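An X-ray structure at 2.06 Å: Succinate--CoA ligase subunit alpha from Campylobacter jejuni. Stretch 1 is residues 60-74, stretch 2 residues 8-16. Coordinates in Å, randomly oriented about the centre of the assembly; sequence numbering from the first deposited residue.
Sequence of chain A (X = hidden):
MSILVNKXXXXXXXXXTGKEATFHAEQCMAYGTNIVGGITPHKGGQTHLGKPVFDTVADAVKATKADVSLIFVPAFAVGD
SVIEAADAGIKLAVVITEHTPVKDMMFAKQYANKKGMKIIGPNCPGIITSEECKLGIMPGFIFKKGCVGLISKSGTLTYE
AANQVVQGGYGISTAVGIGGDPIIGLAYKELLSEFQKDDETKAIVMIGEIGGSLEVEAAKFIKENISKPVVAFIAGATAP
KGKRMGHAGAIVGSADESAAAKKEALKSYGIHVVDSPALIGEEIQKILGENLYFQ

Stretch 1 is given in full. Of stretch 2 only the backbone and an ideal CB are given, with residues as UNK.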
# COMPACT_ATOMS: atom_id res chain seq x y z
N ALA A 60 7.66 -32.23 -0.54
CA ALA A 60 8.13 -31.85 -1.85
C ALA A 60 9.65 -31.70 -1.86
O ALA A 60 10.32 -32.13 -2.81
CB ALA A 60 7.48 -30.56 -2.29
N VAL A 61 10.20 -31.06 -0.83
CA VAL A 61 11.65 -30.81 -0.77
C VAL A 61 12.42 -32.15 -0.61
O VAL A 61 13.47 -32.35 -1.21
CB VAL A 61 11.98 -29.82 0.37
CG1 VAL A 61 13.44 -29.91 0.79
CG2 VAL A 61 11.60 -28.40 -0.04
N LYS A 62 11.89 -33.06 0.20
CA LYS A 62 12.49 -34.39 0.39
C LYS A 62 12.51 -35.17 -0.95
O LYS A 62 13.53 -35.76 -1.29
CB LYS A 62 11.72 -35.14 1.48
CG LYS A 62 12.19 -36.57 1.73
CD LYS A 62 11.73 -37.14 3.08
CE LYS A 62 10.29 -37.62 3.10
NZ LYS A 62 10.21 -39.00 3.66
N ALA A 63 11.41 -35.14 -1.71
CA ALA A 63 11.33 -35.89 -2.96
C ALA A 63 12.13 -35.20 -4.06
O ALA A 63 12.76 -35.89 -4.80
CB ALA A 63 9.89 -36.09 -3.38
N THR A 64 12.12 -33.86 -4.17
CA THR A 64 12.63 -33.17 -5.39
C THR A 64 13.96 -32.45 -5.14
O THR A 64 14.64 -32.09 -6.10
CB THR A 64 11.63 -32.15 -5.91
OG1 THR A 64 11.53 -31.03 -5.00
CG2 THR A 64 10.30 -32.83 -6.15
N LYS A 65 14.31 -32.19 -3.88
CA LYS A 65 15.49 -31.38 -3.52
C LYS A 65 15.44 -29.95 -4.10
O LYS A 65 16.45 -29.30 -4.14
CB LYS A 65 16.76 -32.14 -3.92
CG LYS A 65 16.85 -33.48 -3.17
CD LYS A 65 17.87 -34.45 -3.73
CE LYS A 65 17.74 -35.82 -3.09
NZ LYS A 65 19.04 -36.53 -3.06
N ALA A 66 14.26 -29.46 -4.49
CA ALA A 66 14.05 -28.03 -4.86
C ALA A 66 14.42 -27.11 -3.68
O ALA A 66 14.17 -27.47 -2.55
CB ALA A 66 12.60 -27.82 -5.22
N ASP A 67 15.03 -25.96 -3.96
CA ASP A 67 15.26 -24.99 -2.90
C ASP A 67 14.73 -23.61 -3.28
O ASP A 67 15.02 -22.62 -2.59
CB ASP A 67 16.70 -24.99 -2.40
CG ASP A 67 17.74 -24.58 -3.41
OD1 ASP A 67 17.37 -24.17 -4.52
OD2 ASP A 67 18.92 -24.73 -3.07
N VAL A 68 13.91 -23.56 -4.33
CA VAL A 68 13.24 -22.35 -4.73
C VAL A 68 11.74 -22.64 -4.81
O VAL A 68 11.37 -23.63 -5.36
CB VAL A 68 13.80 -21.81 -6.05
CG1 VAL A 68 13.11 -20.53 -6.45
CG2 VAL A 68 15.31 -21.61 -5.96
N SER A 69 10.92 -21.76 -4.23
CA SER A 69 9.49 -21.91 -4.28
C SER A 69 8.84 -20.67 -4.90
O SER A 69 9.25 -19.51 -4.64
CB SER A 69 8.93 -22.18 -2.91
OG SER A 69 7.54 -22.40 -2.99
N LEU A 70 7.76 -20.92 -5.63
CA LEU A 70 6.94 -19.88 -6.27
C LEU A 70 5.54 -19.98 -5.66
O LEU A 70 4.87 -21.05 -5.76
CB LEU A 70 6.93 -20.12 -7.78
CG LEU A 70 5.98 -19.25 -8.60
CD1 LEU A 70 6.25 -17.77 -8.45
CD2 LEU A 70 6.12 -19.61 -10.07
N ILE A 71 5.11 -18.91 -4.99
CA ILE A 71 3.94 -18.95 -4.10
C ILE A 71 2.78 -18.14 -4.67
O ILE A 71 2.87 -16.90 -4.84
CB ILE A 71 4.33 -18.45 -2.70
CG1 ILE A 71 5.48 -19.30 -2.13
CG2 ILE A 71 3.11 -18.40 -1.80
CD1 ILE A 71 5.87 -18.98 -0.73
N PHE A 72 1.66 -18.83 -4.91
CA PHE A 72 0.43 -18.26 -5.50
C PHE A 72 -0.76 -18.34 -4.54
O PHE A 72 -1.87 -17.98 -4.94
CB PHE A 72 -0.01 -19.01 -6.76
CG PHE A 72 0.81 -18.69 -7.99
CD1 PHE A 72 0.61 -17.50 -8.67
CD2 PHE A 72 1.76 -19.58 -8.47
CE1 PHE A 72 1.35 -17.19 -9.80
CE2 PHE A 72 2.51 -19.27 -9.61
CZ PHE A 72 2.31 -18.07 -10.26
N VAL A 73 -0.54 -18.73 -3.27
CA VAL A 73 -1.64 -18.99 -2.37
C VAL A 73 -2.36 -17.67 -2.05
O VAL A 73 -1.80 -16.59 -2.15
CB VAL A 73 -1.19 -19.67 -1.07
CG1 VAL A 73 -0.47 -20.98 -1.35
CG2 VAL A 73 -0.37 -18.70 -0.21
N PRO A 74 -3.64 -17.75 -1.64
CA PRO A 74 -4.40 -16.55 -1.32
C PRO A 74 -3.77 -15.78 -0.14
O PRO A 74 -2.99 -16.31 0.62
CB PRO A 74 -5.78 -17.09 -0.90
CG PRO A 74 -5.84 -18.53 -1.46
CD PRO A 74 -4.41 -19.00 -1.42
N UNK A 8 18.17 -24.18 -14.97
CA UNK A 8 18.34 -25.40 -14.19
C UNK A 8 17.73 -25.26 -12.79
O UNK A 8 17.54 -26.26 -12.14
CB UNK A 8 19.83 -25.75 -14.08
N UNK A 9 17.46 -24.03 -12.33
CA UNK A 9 16.94 -23.88 -10.95
C UNK A 9 15.69 -24.77 -10.78
O UNK A 9 14.73 -24.62 -11.50
CB UNK A 9 16.60 -22.42 -10.65
N UNK A 10 15.67 -25.64 -9.79
CA UNK A 10 14.49 -26.43 -9.48
C UNK A 10 13.51 -25.61 -8.64
O UNK A 10 13.90 -25.07 -7.60
CB UNK A 10 14.88 -27.71 -8.75
N UNK A 11 12.24 -25.63 -9.07
CA UNK A 11 11.20 -24.80 -8.50
C UNK A 11 10.00 -25.67 -8.13
O UNK A 11 9.54 -26.41 -8.97
CB UNK A 11 10.79 -23.69 -9.48
N UNK A 12 9.46 -25.47 -6.92
CA UNK A 12 8.17 -25.97 -6.54
C UNK A 12 7.19 -24.81 -6.49
O UNK A 12 7.57 -23.65 -6.21
CB UNK A 12 8.24 -26.70 -5.20
N UNK A 13 5.91 -25.13 -6.68
CA UNK A 13 4.86 -24.13 -6.66
C UNK A 13 3.97 -24.40 -5.45
O UNK A 13 3.41 -25.47 -5.32
CB UNK A 13 4.05 -24.15 -7.96
N UNK A 14 3.82 -23.41 -4.57
CA UNK A 14 2.85 -23.50 -3.49
C UNK A 14 1.54 -22.91 -4.03
O UNK A 14 1.54 -21.83 -4.64
CB UNK A 14 3.33 -22.77 -2.23
N UNK A 15 0.44 -23.65 -3.85
CA UNK A 15 -0.85 -23.30 -4.46
C UNK A 15 -0.93 -23.76 -5.92
O UNK A 15 -1.61 -23.16 -6.74
CB UNK A 15 -1.08 -21.79 -4.38
N UNK A 16 -0.34 -24.92 -6.19
CA UNK A 16 -0.08 -25.42 -7.52
C UNK A 16 -1.37 -25.72 -8.30
O UNK A 16 -1.36 -25.59 -9.49
CB UNK A 16 0.78 -26.68 -7.43

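Stretch 2 runs alongside strand 68-71 in parallel register, and its side chains alternate between the sheet face that carries Val68 and Leu70 and the face that carries Ser69 and Ile71. Position 8 precedes the strand, with nothing of stretch 1 within 5.5 Å of its ideal CB, so stretch 1 sets no preference there. The residue is Asn8, which makes no contact with stretch 1.

At position 9 the CA-to-CB bond points sideways, and the nearest atom to the ideal CB is Val68 CG2 at 4.9 Å. A small or branched side chain with a methyl to offer would suit this gap. It is Thr9, whose CG2 lies 3.4 Å from Val68 CG2.

Position 10 also points sideways, its ideal CB 4.0 Å from Ala66 CA. The C-terminal end of the helix and the residue after it present the carbonyls of Thr64 and Lys65, which would favour a long side chain with a donor or positive charge, though a shorter one could simply pack on Ala66. The residue is Lys10; its chain bends back until NZ is 3.4 Å from Lys65 O and 3.6 Å from Thr64 O. Its backbone O accepts from a water that also binds Asp67 N and OD1, linking the two stretches beside Asp67.

Position 11 lies on the face of Val68 and Leu70, where aliphatic residues, especially beta-branched ones, fit an extended backbone. Val11 places CG1 4.0 Å from Leu70 CB and CG2 4.4 Å from Val68 CG1.

Position 12 turns to the other face, toward a hollow lined by Ala60, Val61, Thr64 and Ala66, whose small side chains leave room for a large aliphatic group such as isoleucine, leucine or methionine. The residue is Ile12. Its CG2 reaches Ala66 CB at 3.7 Å and Ala60 CB at 4.2 Å; CD1 approaches Val61 CG2 at 4.4 Å and also lies 4.3 Å from Ala60 CB, so both branches reach Ala60. Its backbone both donates to and accepts from the neighbouring strand: Ile12 N donates to Val68 O (3.1 Å), and Ile12 O accepts from Leu70 N (2.8 Å).

Position 13 returns to the apolar face, with Phe72 CD2 5.1 Å from the ideal CB; valine, isoleucine or leucine would serve. It is Val13, whose CG1 meets the edge of the Phe72 ring, 3.8 Å from CD2.

At position 14 the ideal CB sits 4.3 Å from Ser69 OG and 4.1 Å from Ile71 CG1. A hydroxyl beside an aliphatic chain calls for a side chain with a polar end and apolar stem, such as glutamine or glutamate. Gln14 accepts a 2.6 Å hydrogen bond from Ser69 OG at OE1, and its NE2 is bonded elsewhere in the structure.

Position 15 has positive phi, and an ideal CB there would lie 3.2 Å from Val73 CG1 and 3.5 Å from Phe72 C. Both the conformation and the crowding point to glycine, and Gly15 is found. Position 16 points away, free of stretch 1, and holds Phe16.

Stretch 2, residues 8-16: NTKVIVQGF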
# COMPACT_ATOMS: atom_id res chain seq x y z
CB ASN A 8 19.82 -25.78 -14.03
CG ASN A 8 20.45 -26.07 -15.39
OD1 ASN A 8 19.81 -26.67 -16.27
ND2 ASN A 8 21.64 -25.54 -15.61
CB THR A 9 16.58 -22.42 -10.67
OG1 THR A 9 17.68 -21.59 -11.02
CG2 THR A 9 16.15 -22.21 -9.24
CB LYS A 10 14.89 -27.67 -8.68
CG LYS A 10 15.89 -28.55 -9.42
CD LYS A 10 15.77 -30.02 -9.07
CE LYS A 10 17.07 -30.63 -8.65
NZ LYS A 10 17.40 -30.16 -7.28
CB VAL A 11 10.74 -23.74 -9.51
CG1 VAL A 11 9.57 -22.92 -8.97
CG2 VAL A 11 11.89 -22.84 -9.96
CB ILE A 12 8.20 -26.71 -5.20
CG1 ILE A 12 8.85 -25.86 -4.12
CG2 ILE A 12 8.89 -28.05 -5.35
CD1 ILE A 12 8.69 -26.44 -2.74
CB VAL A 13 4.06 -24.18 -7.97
CG1 VAL A 13 2.95 -23.16 -7.99
CG2 VAL A 13 4.95 -24.04 -9.20
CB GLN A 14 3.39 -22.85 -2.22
CG GLN A 14 4.57 -23.58 -1.58
CD GLN A 14 5.26 -22.80 -0.50
OE1 GLN A 14 6.41 -22.39 -0.66
NE2 GLN A 14 4.56 -22.59 0.61
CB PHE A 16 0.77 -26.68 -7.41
CG PHE A 16 1.37 -27.26 -8.66
CD1 PHE A 16 1.78 -26.47 -9.72
CD2 PHE A 16 1.60 -28.62 -8.74
CE1 PHE A 16 2.39 -27.02 -10.83
CE2 PHE A 16 2.21 -29.18 -9.85
CZ PHE A 16 2.60 -28.38 -10.90
O HOH W 1 16.25 -25.27 -6.36
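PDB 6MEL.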